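Local coordinates for protein flavin adenine dinucleotide synthase (Saccharomyces cerevisiae, PDB 2WSI) that catalyses the adenylation of flavin mononucleotide by ATP to give the coenzyme FAD, with release of diphosphate, at residues V47-L52 and T158-I163; L71-C76 and Q100-V105; S43-R48 and G54-S59. All blocks are in the same frame, centred on the assembly; numbering follows the deposited sequence.

Interaction 1 (V47-L52 and T158-I163). With FAD (flavin-adenine dinucleotide), chain C.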
loop_
_atom_site.group_PDB
_atom_site.type_symbol
_atom_site.label_atom_id
_atom_site.label_comp_id
_atom_site.label_asym_id
_atom_site.label_seq_id
_atom_site.Cartn_x
_atom_site.Cartn_y
_atom_site.Cartn_z
ATOM N N VAL A 47 1.850 -20.112 -5.837
ATOM C CA VAL A 47 1.977 -21.487 -6.325
ATOM C C VAL A 47 3.329 -21.636 -7.035
ATOM O O VAL A 47 3.936 -22.721 -7.093
ATOM C CB VAL A 47 0.790 -21.794 -7.254
ATOM C CG1 VAL A 47 1.108 -22.929 -8.211
ATOM C CG2 VAL A 47 -0.468 -22.075 -6.393
ATOM N N ARG A 48 3.833 -20.519 -7.544
ATOM C CA ARG A 48 5.039 -20.553 -8.358
ATOM C C ARG A 48 6.299 -20.072 -7.642
ATOM O O ARG A 48 7.398 -20.563 -7.906
ATOM C CB ARG A 48 4.781 -19.724 -9.608
ATOM C CG ARG A 48 5.917 -19.652 -10.562
ATOM C CD ARG A 48 5.413 -19.017 -11.832
ATOM N NE ARG A 48 6.452 -18.883 -12.839
ATOM C CZ ARG A 48 6.261 -18.270 -13.999
ATOM N NH1 ARG A 48 5.072 -17.720 -14.276
ATOM N NH2 ARG A 48 7.258 -18.174 -14.857
ATOM N N TRP A 49 6.146 -19.128 -6.721
ATOM C CA TRP A 49 7.285 -18.610 -5.950
ATOM C C TRP A 49 6.939 -18.607 -4.454
ATOM O O TRP A 49 5.781 -18.424 -4.083
ATOM C CB TRP A 49 7.587 -17.171 -6.357
ATOM C CG TRP A 49 7.963 -17.002 -7.789
ATOM C CD1 TRP A 49 9.184 -17.262 -8.354
ATOM C CD2 TRP A 49 7.131 -16.485 -8.843
ATOM N NE1 TRP A 49 9.154 -16.949 -9.716
ATOM C CE2 TRP A 49 7.910 -16.471 -10.031
ATOM C CE3 TRP A 49 5.805 -16.045 -8.903
ATOM C CZ2 TRP A 49 7.402 -16.044 -11.253
ATOM C CZ3 TRP A 49 5.297 -15.630 -10.139
ATOM C CH2 TRP A 49 6.095 -15.640 -11.291
ATOM N N SER A 50 7.930 -18.799 -3.597
ATOM C CA SER A 50 7.691 -18.711 -2.147
ATOM C C SER A 50 7.629 -17.275 -1.671
ATOM O O SER A 50 8.510 -16.471 -1.979
ATOM C CB SER A 50 8.799 -19.412 -1.382
ATOM O OG SER A 50 8.742 -19.037 -0.017
ATOM N N PRO A 51 6.605 -16.933 -0.878
ATOM C CA PRO A 51 6.561 -15.568 -0.328
ATOM C C PRO A 51 7.402 -15.401 0.955
ATOM O O PRO A 51 7.451 -14.320 1.518
ATOM C CB PRO A 51 5.087 -15.376 0.002
ATOM C CG PRO A 51 4.585 -16.776 0.300
ATOM C CD PRO A 51 5.410 -17.720 -0.539
ATOM N N LEU A 52 8.057 -16.462 1.404
ATOM C CA LEU A 52 8.795 -16.392 2.664
ATOM C C LEU A 52 10.312 -16.432 2.498
ATOM O O LEU A 52 11.034 -15.721 3.198
ATOM C CB LEU A 52 8.357 -17.507 3.594
ATOM C CG LEU A 52 6.905 -17.463 4.079
ATOM C CD1 LEU A 52 6.508 -18.789 4.710
ATOM C CD2 LEU A 52 6.683 -16.331 5.040
ATOM N N THR A 158 16.655 -13.237 -5.816
ATOM C CA THR A 158 15.354 -12.574 -5.981
ATOM C C THR A 158 14.793 -12.903 -7.358
ATOM O O THR A 158 15.405 -12.576 -8.377
ATOM C CB THR A 158 15.482 -11.039 -5.882
ATOM O OG1 THR A 158 16.050 -10.665 -4.617
ATOM C CG2 THR A 158 14.104 -10.387 -6.044
ATOM N N GLU A 159 13.641 -13.558 -7.402
ATOM C CA GLU A 159 13.037 -13.931 -8.686
ATOM C C GLU A 159 11.873 -13.014 -9.080
ATOM O O GLU A 159 11.525 -12.877 -10.258
ATOM C CB GLU A 159 12.585 -15.402 -8.642
ATOM C CG GLU A 159 13.774 -16.362 -8.429
ATOM C CD GLU A 159 13.405 -17.826 -8.571
ATOM O OE1 GLU A 159 12.361 -18.115 -9.209
ATOM O OE2 GLU A 159 14.166 -18.690 -8.050
ATOM N N ALA A 160 11.280 -12.372 -8.095
ATOM C CA ALA A 160 10.049 -11.586 -8.341
ATOM C C ALA A 160 9.918 -10.505 -7.263
ATOM O O ALA A 160 10.423 -10.677 -6.155
ATOM C CB ALA A 160 8.829 -12.493 -8.304
ATOM N N ILE A 161 9.294 -9.387 -7.619
ATOM C CA ILE A 161 9.074 -8.290 -6.711
ATOM C C ILE A 161 7.613 -7.844 -6.773
ATOM O O ILE A 161 7.084 -7.638 -7.852
ATOM C CB ILE A 161 9.983 -7.128 -7.070
ATOM C CG1 ILE A 161 11.418 -7.676 -7.108
ATOM C CG2 ILE A 161 9.811 -5.982 -6.053
ATOM C CD1 ILE A 161 12.493 -6.698 -6.778
ATOM N N VAL A 162 6.987 -7.720 -5.607
ATOM C CA VAL A 162 5.607 -7.293 -5.511
ATOM C C VAL A 162 5.587 -5.764 -5.557
ATOM O O VAL A 162 6.325 -5.120 -4.837
ATOM C CB VAL A 162 4.966 -7.754 -4.175
ATOM C CG1 VAL A 162 3.481 -7.382 -4.153
ATOM C CG2 VAL A 162 5.159 -9.279 -3.938
ATOM N N ILE A 163 4.682 -5.199 -6.355
ATOM C CA ILE A 163 4.662 -3.766 -6.668
ATOM C C ILE A 163 3.211 -3.301 -6.563
ATOM O O ILE A 163 2.347 -3.897 -7.205
ATOM C CB ILE A 163 5.080 -3.546 -8.125
ATOM C CG1 ILE A 163 6.487 -4.127 -8.346
ATOM C CG2 ILE A 163 4.987 -2.073 -8.508
ATOM C CD1 ILE A 163 6.912 -4.172 -9.834
HETATM P PA FAD C . 4.954 4.710 -7.896
HETATM O O1A FAD C . 4.849 6.007 -7.140
HETATM O O2A FAD C . 6.295 4.581 -8.566
HETATM O O5B FAD C . 4.599 3.409 -6.995
HETATM C C5B FAD C . 4.297 2.194 -7.656
HETATM C C4B FAD C . 4.778 1.032 -6.782
HETATM O O4B FAD C . 6.170 0.899 -6.902
HETATM C C3B FAD C . 4.508 1.281 -5.311
HETATM O O3B FAD C . 3.238 0.816 -4.930
HETATM C C2B FAD C . 5.620 0.487 -4.651
HETATM O O2B FAD C . 5.258 -0.874 -4.539
HETATM C C1B FAD C . 6.748 0.621 -5.640
HETATM N N9A FAD C . 7.584 1.764 -5.238
HETATM C C8A FAD C . 7.518 3.064 -5.673
HETATM N N7A FAD C . 8.493 3.782 -5.052
HETATM C C5A FAD C . 9.153 2.942 -4.213
HETATM C C6A FAD C . 10.205 3.125 -3.339
HETATM N N6A FAD C . 10.813 4.316 -3.180
HETATM N N1A FAD C . 10.664 2.044 -2.646
HETATM C C2A FAD C . 10.103 0.791 -2.783
HETATM N N3A FAD C . 9.029 0.622 -3.626
HETATM C C4A FAD C . 8.597 1.682 -4.343
HETATM N N1 FAD C . 8.721 0.622 -15.536
HETATM C C2 FAD C . 8.924 0.161 -16.811
HETATM O O2 FAD C . 8.662 0.877 -17.778
HETATM N N3 FAD C . 9.425 -1.101 -17.016
HETATM C C4 FAD C . 9.734 -1.915 -15.948
HETATM O O4 FAD C . 10.171 -3.042 -16.205
HETATM C C4X FAD C . 9.531 -1.450 -14.645
HETATM N N5 FAD C . 9.825 -2.238 -13.535
HETATM C C5X FAD C . 9.608 -1.764 -12.256
HETATM C C6 FAD C . 9.900 -2.545 -11.136
HETATM C C7 FAD C . 9.699 -2.027 -9.853
HETATM C C7M FAD C . 10.015 -2.837 -8.629
HETATM C C8 FAD C . 9.192 -0.743 -9.702
HETATM C C8M FAD C . 8.946 -0.183 -8.332
HETATM C C9 FAD C . 8.895 0.022 -10.814
HETATM C C9A FAD C . 9.109 -0.472 -12.085
HETATM N N10 FAD C . 8.820 0.322 -13.177
HETATM C C10 FAD C . 9.008 -0.176 -14.451
HETATM C "C1'" FAD C . 8.250 1.699 -12.969
HETATM C "C2'" FAD C . 6.709 1.637 -12.888
HETATM O "O2'" FAD C . 6.117 0.941 -13.960
HETATM C "C3'" FAD C . 6.063 3.016 -12.790
HETATM O "O3'" FAD C . 6.173 3.669 -14.032
HETATM C "C4'" FAD C . 6.724 3.848 -11.708
HETATM O "O4'" FAD C . 6.841 3.093 -10.520
HETATM C "C5'" FAD C . 5.888 5.092 -11.404
HETATM O "O5'" FAD C . 4.521 4.730 -11.350
HETATM P P FAD C . 3.543 5.357 -10.233
HETATM O O1P FAD C . 3.921 6.799 -9.987
HETATM O O2P FAD C . 2.099 5.128 -10.617
HETATM O O3P FAD C . 3.724 4.526 -8.884
HETATM O O HOH W 1 11.232 -16.962 -11.961
#
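Trp-49 presents the edge of its indole, not a face, to the carboxylate of Glu-159, and a water closes the join. OE1 of Glu-159 lies in the ring plane, 3.4 Å from CD1 of Trp-49, with the carboxylate turned 86° to the indole. The water, also at that edge, accepts from NE1 of Trp-49 at 3.1 Å and donates to OE1 of Glu-159 at 3.2 Å. Glu-159 gets there with CG anti to its carbonyl carbon (chi1 -62°) and the chain extended beyond. CB of Ala-160 sits over one face of the indole, 4.4 Å from CD2 of Trp-49. The aliphatic CG of Arg-48 covers the opposite face, 3.7 Å above the indole plane and over its centre, so the ring lies between the two; CZ2 of Trp-49 rests against one face of the guanidinium, off toward its rim. The loop holding Trp-49 thus closes over the start of strand 160-162, an inner strand of the parallel part of the sheet in this PAPS reductase-type domain of the HUP clan. At the far end of 158-163, Ile-163 belongs to the FAD pocket: its CD1 touches C7 of the flavin at 3.5 Å, while its CG2 meets C4B and O4B of the adenosine ribose. With an alanine here, the dimethylbenzene end of the flavin and the ribose would probably both lose apolar support. Ser-50 OG accepts from the backbone N of Leu-52, an ST turn.

Interaction 2 (L71-C76 and Q100-V105)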
loop_
_atom_site.group_PDB
_atom_site.type_symbol
_atom_site.label_atom_id
_atom_site.label_comp_id
_atom_site.label_asym_id
_atom_site.label_seq_id
_atom_site.Cartn_x
_atom_site.Cartn_y
_atom_site.Cartn_z
ATOM N N LEU A 71 -1.259 -5.323 3.348
ATOM C CA LEU A 71 -2.292 -5.936 4.183
ATOM C C LEU A 71 -2.917 -7.141 3.472
ATOM O O LEU A 71 -3.078 -8.184 4.079
ATOM C CB LEU A 71 -3.392 -4.942 4.573
ATOM C CG LEU A 71 -2.991 -3.692 5.348
ATOM C CD1 LEU A 71 -4.223 -2.807 5.574
ATOM C CD2 LEU A 71 -2.319 -4.051 6.675
ATOM N N LEU A 72 -3.256 -7.007 2.189
ATOM C CA LEU A 72 -3.818 -8.140 1.422
ATOM C C LEU A 72 -2.827 -9.306 1.298
ATOM O O LEU A 72 -3.194 -10.478 1.387
ATOM C CB LEU A 72 -4.269 -7.681 0.023
ATOM C CG LEU A 72 -5.367 -6.622 0.097
ATOM C CD1 LEU A 72 -5.571 -6.046 -1.303
ATOM C CD2 LEU A 72 -6.653 -7.228 0.670
ATOM N N TYR A 73 -1.560 -8.966 1.116
ATOM C CA TYR A 73 -0.502 -9.942 0.933
ATOM C C TYR A 73 -0.346 -10.756 2.220
ATOM O O TYR A 73 -0.248 -11.989 2.182
ATOM C CB TYR A 73 0.797 -9.190 0.646
ATOM C CG TYR A 73 1.951 -10.042 0.162
ATOM C CD1 TYR A 73 2.062 -10.366 -1.191
ATOM C CD2 TYR A 73 2.937 -10.480 1.023
ATOM C CE1 TYR A 73 3.114 -11.098 -1.671
ATOM C CE2 TYR A 73 4.022 -11.243 0.560
ATOM C CZ TYR A 73 4.101 -11.537 -0.807
ATOM O OH TYR A 73 5.148 -12.258 -1.340
ATOM N N LEU A 74 -0.359 -10.066 3.358
ATOM C CA LEU A 74 -0.244 -10.737 4.658
ATOM C C LEU A 74 -1.453 -11.610 4.910
ATOM O O LEU A 74 -1.328 -12.714 5.423
ATOM C CB LEU A 74 -0.093 -9.702 5.797
ATOM C CG LEU A 74 1.307 -9.051 5.793
ATOM C CD1 LEU A 74 1.338 -7.807 6.646
ATOM C CD2 LEU A 74 2.359 -10.078 6.228
ATOM N N SER A 75 -2.628 -11.118 4.545
ATOM C CA SER A 75 -3.814 -11.958 4.625
ATOM C C SER A 75 -3.656 -13.253 3.826
ATOM O O SER A 75 -3.980 -14.351 4.313
ATOM C CB SER A 75 -5.039 -11.186 4.136
ATOM O OG SER A 75 -6.173 -12.026 4.179
ATOM N N CYS A 76 -3.147 -13.141 2.607
ATOM C CA CYS A 76 -2.904 -14.331 1.774
ATOM C C CYS A 76 -1.772 -15.198 2.303
ATOM O O CYS A 76 -1.754 -16.432 2.106
ATOM C CB CYS A 76 -2.599 -13.911 0.341
ATOM S SG CYS A 76 -4.064 -13.221 -0.465
ATOM N N GLN A 100 9.990 -15.628 11.427
ATOM C CA GLN A 100 10.878 -14.914 10.529
ATOM C C GLN A 100 10.260 -13.575 10.104
ATOM O O GLN A 100 9.126 -13.263 10.462
ATOM C CB GLN A 100 11.120 -15.750 9.269
ATOM C CG GLN A 100 9.845 -15.958 8.436
ATOM C CD GLN A 100 10.162 -16.454 7.046
ATOM O OE1 GLN A 100 10.177 -17.655 6.811
ATOM N NE2 GLN A 100 10.448 -15.524 6.115
ATOM N N ARG A 101 11.000 -12.814 9.301
ATOM C CA ARG A 101 10.522 -11.525 8.791
ATOM C C ARG A 101 10.267 -11.601 7.279
ATOM O O ARG A 101 10.819 -12.459 6.595
ATOM C CB ARG A 101 11.553 -10.438 9.102
ATOM C CG ARG A 101 11.914 -10.398 10.595
ATOM C CD ARG A 101 12.728 -9.189 10.970
ATOM N NE ARG A 101 14.043 -9.235 10.349
ATOM C CZ ARG A 101 14.992 -8.320 10.518
ATOM N NH1 ARG A 101 14.789 -7.273 11.314
ATOM N NH2 ARG A 101 16.155 -8.466 9.901
ATOM N N LEU A 102 9.412 -10.711 6.777
ATOM C CA LEU A 102 9.004 -10.711 5.370
ATOM C C LEU A 102 9.991 -9.894 4.535
ATOM O O LEU A 102 10.193 -8.717 4.796
ATOM C CB LEU A 102 7.614 -10.069 5.240
ATOM C CG LEU A 102 6.923 -10.332 3.903
ATOM C CD1 LEU A 102 6.514 -11.799 3.814
ATOM C CD2 LEU A 102 5.685 -9.441 3.743
ATOM N N PRO A 103 10.600 -10.509 3.520
ATOM C CA PRO A 103 11.610 -9.751 2.781
ATOM C C PRO A 103 11.006 -8.572 2.025
ATOM O O PRO A 103 10.061 -8.752 1.252
ATOM C CB PRO A 103 12.173 -10.765 1.782
ATOM C CG PRO A 103 11.769 -12.109 2.299
ATOM C CD PRO A 103 10.511 -11.920 3.085
ATOM N N THR A 104 11.594 -7.397 2.214
ATOM C CA THR A 104 10.970 -6.161 1.785
ATOM C C THR A 104 12.066 -5.236 1.298
ATOM O O THR A 104 13.188 -5.287 1.802
ATOM C CB THR A 104 10.195 -5.500 2.961
ATOM O OG1 THR A 104 9.193 -6.408 3.451
ATOM C CG2 THR A 104 9.528 -4.159 2.528
ATOM N N VAL A 105 11.752 -4.401 0.306
ATOM C CA VAL A 105 12.740 -3.478 -0.227
ATOM C C VAL A 105 12.157 -2.083 -0.266
ATOM O O VAL A 105 11.050 -1.914 -0.765
ATOM C CB VAL A 105 13.207 -3.878 -1.650
ATOM C CG1 VAL A 105 12.033 -4.292 -2.505
ATOM C CG2 VAL A 105 13.952 -2.712 -2.325
#
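Helix 64-87 packs over the first residues of strand 102-106, the backbones coming nearest at Leu-74 and Leu-102, whose CA atoms are 9.3 Å apart. Strand 56-59, this helix and strand 102-106 follow one another as a beta-alpha-beta crossover between parallel neighbours in the alpha/beta nucleotide-binding domain of the HUP clan. Leu-102 carries the contact from the strand side. With CG anti to its backbone N (chi1 -165°), it reaches both helix residues through one methyl, CD2, which lies 4.0 Å from CD2 of Tyr-73 and 4.2 Å from CD2 of Leu-74. Its other methyl, CD1, also touches CE2 of Tyr-73, at 4.1 Å. CD2 comes at the tyrosine ring obliquely, against the CD2-CE2 side. Phe-46 and Phe-58 make edge-to-face contacts with that same ring, and Leu-74 also packs on Leu-3 and Cys-10 of helix 3-18. All three touching residues are buried, and the contact between them is wholly apolar. Two side-chain bonds brace segment 100-105 itself: Gln-100 NE2, also bonded to Leu-52 O, donates to Arg-101 O (N-H...O angle 166°), and Thr-104 OG1 donates to Leu-102 O at 2.9 Å from above the carbonyl plane.

Interaction 3 (S43-R48 and G54-S59). With FAD (flavin-adenine dinucleotide), chain C.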
loop_
_atom_site.group_PDB
_atom_site.type_symbol
_atom_site.label_atom_id
_atom_site.label_comp_id
_atom_site.label_asym_id
_atom_site.label_seq_id
_atom_site.Cartn_x
_atom_site.Cartn_y
_atom_site.Cartn_z
ATOM N N SER A 43 -3.575 -18.272 -6.203
ATOM C CA SER A 43 -3.714 -19.178 -7.338
ATOM C C SER A 43 -2.633 -19.062 -8.385
ATOM O O SER A 43 -2.430 -20.014 -9.119
ATOM C CB SER A 43 -5.031 -18.907 -8.102
ATOM O OG SER A 43 -6.145 -19.424 -7.403
ATOM N N GLU A 44 -2.007 -17.893 -8.528
ATOM C CA GLU A 44 -1.026 -17.689 -9.602
ATOM C C GLU A 44 0.369 -17.344 -9.123
ATOM O O GLU A 44 1.337 -17.593 -9.823
ATOM C CB GLU A 44 -1.487 -16.594 -10.560
ATOM C CG GLU A 44 -2.618 -17.017 -11.476
ATOM C CD GLU A 44 -3.119 -15.847 -12.313
ATOM O OE1 GLU A 44 -2.299 -15.265 -13.052
ATOM O OE2 GLU A 44 -4.321 -15.510 -12.221
ATOM N N ILE A 45 0.490 -16.761 -7.938
ATOM C CA ILE A 45 1.797 -16.299 -7.506
ATOM C C ILE A 45 2.472 -17.216 -6.492
ATOM O O ILE A 45 3.609 -17.655 -6.700
ATOM C CB ILE A 45 1.667 -14.856 -6.986
ATOM C CG1 ILE A 45 1.248 -13.973 -8.184
ATOM C CG2 ILE A 45 2.963 -14.389 -6.407
ATOM C CD1 ILE A 45 0.851 -12.549 -7.798
ATOM N N PHE A 46 1.800 -17.475 -5.381
ATOM C CA PHE A 46 2.402 -18.286 -4.336
ATOM C C PHE A 46 2.548 -19.733 -4.781
ATOM O O PHE A 46 3.291 -20.501 -4.171
ATOM C CB PHE A 46 1.596 -18.232 -3.039
ATOM C CG PHE A 46 1.573 -16.854 -2.368
ATOM C CD1 PHE A 46 2.411 -15.840 -2.778
ATOM C CD2 PHE A 46 0.732 -16.624 -1.291
ATOM C CE1 PHE A 46 2.378 -14.585 -2.164
ATOM C CE2 PHE A 46 0.712 -15.394 -0.658
ATOM C CZ PHE A 46 1.529 -14.370 -1.100
ATOM N N VAL A 47 1.850 -20.112 -5.837
ATOM C CA VAL A 47 1.977 -21.487 -6.325
ATOM C C VAL A 47 3.329 -21.636 -7.035
ATOM O O VAL A 47 3.936 -22.721 -7.093
ATOM C CB VAL A 47 0.790 -21.794 -7.254
ATOM C CG1 VAL A 47 1.108 -22.929 -8.211
ATOM C CG2 VAL A 47 -0.468 -22.075 -6.393
ATOM N N ARG A 48 3.833 -20.519 -7.544
ATOM C CA ARG A 48 5.039 -20.553 -8.358
ATOM C C ARG A 48 6.299 -20.072 -7.642
ATOM O O ARG A 48 7.398 -20.563 -7.906
ATOM C CB ARG A 48 4.781 -19.724 -9.608
ATOM C CG ARG A 48 5.917 -19.652 -10.562
ATOM C CD ARG A 48 5.413 -19.017 -11.832
ATOM N NE ARG A 48 6.452 -18.883 -12.839
ATOM C CZ ARG A 48 6.261 -18.270 -13.999
ATOM N NH1 ARG A 48 5.072 -17.720 -14.276
ATOM N NH2 ARG A 48 7.258 -18.174 -14.857
ATOM N N GLY A 54 12.596 -15.602 0.286
ATOM C CA GLY A 54 13.385 -14.605 -0.409
ATOM C C GLY A 54 13.251 -14.623 -1.927
ATOM O O GLY A 54 13.806 -13.754 -2.589
ATOM N N GLU A 55 12.542 -15.602 -2.477
ATOM C CA GLU A 55 12.332 -15.635 -3.926
ATOM C C GLU A 55 11.554 -14.396 -4.321
ATOM O O GLU A 55 11.715 -13.866 -5.431
ATOM C CB GLU A 55 11.537 -16.877 -4.369
ATOM C CG GLU A 55 12.294 -18.179 -4.197
ATOM C CD GLU A 55 11.464 -19.414 -4.572
ATOM O OE1 GLU A 55 10.382 -19.261 -5.146
ATOM O OE2 GLU A 55 11.895 -20.543 -4.294
ATOM N N ILE A 56 10.690 -13.963 -3.412
ATOM C CA ILE A 56 9.889 -12.764 -3.630
ATOM C C ILE A 56 10.277 -11.704 -2.629
ATOM O O ILE A 56 10.248 -11.970 -1.438
ATOM C CB ILE A 56 8.392 -13.023 -3.408
ATOM C CG1 ILE A 56 7.856 -14.106 -4.355
ATOM C CG2 ILE A 56 7.591 -11.748 -3.681
ATOM C CD1 ILE A 56 6.413 -14.453 -4.070
ATOM N N SER A 57 10.559 -10.489 -3.101
ATOM C CA SER A 57 10.656 -9.352 -2.210
ATOM C C SER A 57 9.476 -8.409 -2.444
ATOM O O SER A 57 9.025 -8.235 -3.568
ATOM C CB SER A 57 11.927 -8.575 -2.467
ATOM O OG SER A 57 12.047 -7.577 -1.485
ATOM N N PHE A 58 8.978 -7.821 -1.374
ATOM C CA PHE A 58 7.850 -6.891 -1.448
ATOM C C PHE A 58 8.409 -5.463 -1.526
ATOM O O PHE A 58 9.146 -5.027 -0.618
ATOM C CB PHE A 58 6.986 -7.063 -0.184
ATOM C CG PHE A 58 5.654 -6.389 -0.276
ATOM C CD1 PHE A 58 4.524 -7.122 -0.561
ATOM C CD2 PHE A 58 5.544 -5.017 -0.100
ATOM C CE1 PHE A 58 3.275 -6.498 -0.691
ATOM C CE2 PHE A 58 4.309 -4.373 -0.235
ATOM C CZ PHE A 58 3.178 -5.107 -0.530
ATOM N N SER A 59 8.112 -4.728 -2.608
ATOM C CA SER A 59 8.552 -3.325 -2.661
ATOM C C SER A 59 7.563 -2.441 -1.913
ATOM O O SER A 59 6.392 -2.319 -2.271
ATOM C CB SER A 59 8.807 -2.803 -4.090
ATOM O OG SER A 59 7.645 -2.888 -4.902
HETATM P PA FAD C . 4.954 4.710 -7.896
HETATM O O1A FAD C . 4.849 6.007 -7.140
HETATM O O2A FAD C . 6.295 4.581 -8.566
HETATM O O5B FAD C . 4.599 3.409 -6.995
HETATM C C5B FAD C . 4.297 2.194 -7.656
HETATM C C4B FAD C . 4.778 1.032 -6.782
HETATM O O4B FAD C . 6.170 0.899 -6.902
HETATM C C3B FAD C . 4.508 1.281 -5.311
HETATM O O3B FAD C . 3.238 0.816 -4.930
HETATM C C2B FAD C . 5.620 0.487 -4.651
HETATM O O2B FAD C . 5.258 -0.874 -4.539
HETATM C C1B FAD C . 6.748 0.621 -5.640
HETATM N N9A FAD C . 7.584 1.764 -5.238
HETATM C C8A FAD C . 7.518 3.064 -5.673
HETATM N N7A FAD C . 8.493 3.782 -5.052
HETATM C C5A FAD C . 9.153 2.942 -4.213
HETATM C C6A FAD C . 10.205 3.125 -3.339
HETATM N N6A FAD C . 10.813 4.316 -3.180
HETATM N N1A FAD C . 10.664 2.044 -2.646
HETATM C C2A FAD C . 10.103 0.791 -2.783
HETATM N N3A FAD C . 9.029 0.622 -3.626
HETATM C C4A FAD C . 8.597 1.682 -4.343
HETATM N N1 FAD C . 8.721 0.622 -15.536
HETATM C C2 FAD C . 8.924 0.161 -16.811
HETATM O O2 FAD C . 8.662 0.877 -17.778
HETATM N N3 FAD C . 9.425 -1.101 -17.016
HETATM C C4 FAD C . 9.734 -1.915 -15.948
HETATM O O4 FAD C . 10.171 -3.042 -16.205
HETATM C C4X FAD C . 9.531 -1.450 -14.645
HETATM N N5 FAD C . 9.825 -2.238 -13.535
HETATM C C5X FAD C . 9.608 -1.764 -12.256
HETATM C C6 FAD C . 9.900 -2.545 -11.136
HETATM C C7 FAD C . 9.699 -2.027 -9.853
HETATM C C7M FAD C . 10.015 -2.837 -8.629
HETATM C C8 FAD C . 9.192 -0.743 -9.702
HETATM C C8M FAD C . 8.946 -0.183 -8.332
HETATM C C9 FAD C . 8.895 0.022 -10.814
HETATM C C9A FAD C . 9.109 -0.472 -12.085
HETATM N N10 FAD C . 8.820 0.322 -13.177
HETATM C C10 FAD C . 9.008 -0.176 -14.451
HETATM C "C1'" FAD C . 8.250 1.699 -12.969
HETATM C "C2'" FAD C . 6.709 1.637 -12.888
HETATM O "O2'" FAD C . 6.117 0.941 -13.960
HETATM C "C3'" FAD C . 6.063 3.016 -12.790
HETATM O "O3'" FAD C . 6.173 3.669 -14.032
HETATM C "C4'" FAD C . 6.724 3.848 -11.708
HETATM O "O4'" FAD C . 6.841 3.093 -10.520
HETATM C "C5'" FAD C . 5.888 5.092 -11.404
HETATM O "O5'" FAD C . 4.521 4.730 -11.350
HETATM P P FAD C . 3.543 5.357 -10.233
HETATM O O1P FAD C . 3.921 6.799 -9.987
HETATM O O2P FAD C . 2.099 5.128 -10.617
HETATM O O3P FAD C . 3.724 4.526 -8.884
HETATM O O HOH W 2 10.034 -21.037 -7.275
#
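Apolar contact centres on Ile-56, whose terminal methyl CD1 meets Ile-45 of helix 25-45 and Phe-46 next to it. It lies 4.2 Å from CG2 of Ile-45, the two isoleucine side chains crossing at about a right angle, and 4.4 Å from CD1 of Phe-46, which it approaches obliquely. CG1 of Ile-56 stands anti to the carbonyl carbon (chi1 -60°), and the chain extends from there to put CD1 at the contact. Phe-46 starts away from the strand, but its ring swings back within reach; the same ring makes an edge-to-face contact with Tyr-80. The helix carries a wider pi-type turn at 43-45, and a short loop leads into strand 56-59, a central strand of the alpha/beta sheet in this PAPS reductase-type domain. Polar contact is carried by water at the outer end. One molecule donates to Arg-48 O and to Glu-55 OE1, both at 2.8 Å, bridging two acceptors that are 4.3 Å apart. OE1 of Glu-55 also accepts from Ser-50 N, so loop backbone and water both hold the carboxylate. Ligand contact comes at the other end of the strand: O2B of the adenosine ribose of FAD donates to Ser-59 O at 2.9 Å, and CB of Ser-59 packs 3.5 Å from N3A of the adenine. Ser-59 OG is itself hydrogen-bonded to Val-162 O of the adjoining strand.

All three contacts reach one sheet, through strands 160-162, 56-59 and 102-106, which lie side by side, and their strand segments all reach the FAD pocket, by Ile-163, Ser-59 and Val-105. Interactions 1 and 3 nearly coincide, their centres about 2 Å apart; their segments overlap at 47-48, where Arg-48 takes part. Both combine a buried apolar part with a water bridge at a glutamate nearer the surface. Interaction 2, about 10 Å from interaction 3 and 11 Å from interaction 1, is wholly buried and its cross-segment contact involves only carbon atoms. Phe-58 exchanges backbone hydrogen bonds with Pro-103 and Val-105; from helix 64-87, Tyr-73 packs on Pro-51, Ile-56 and Val-162.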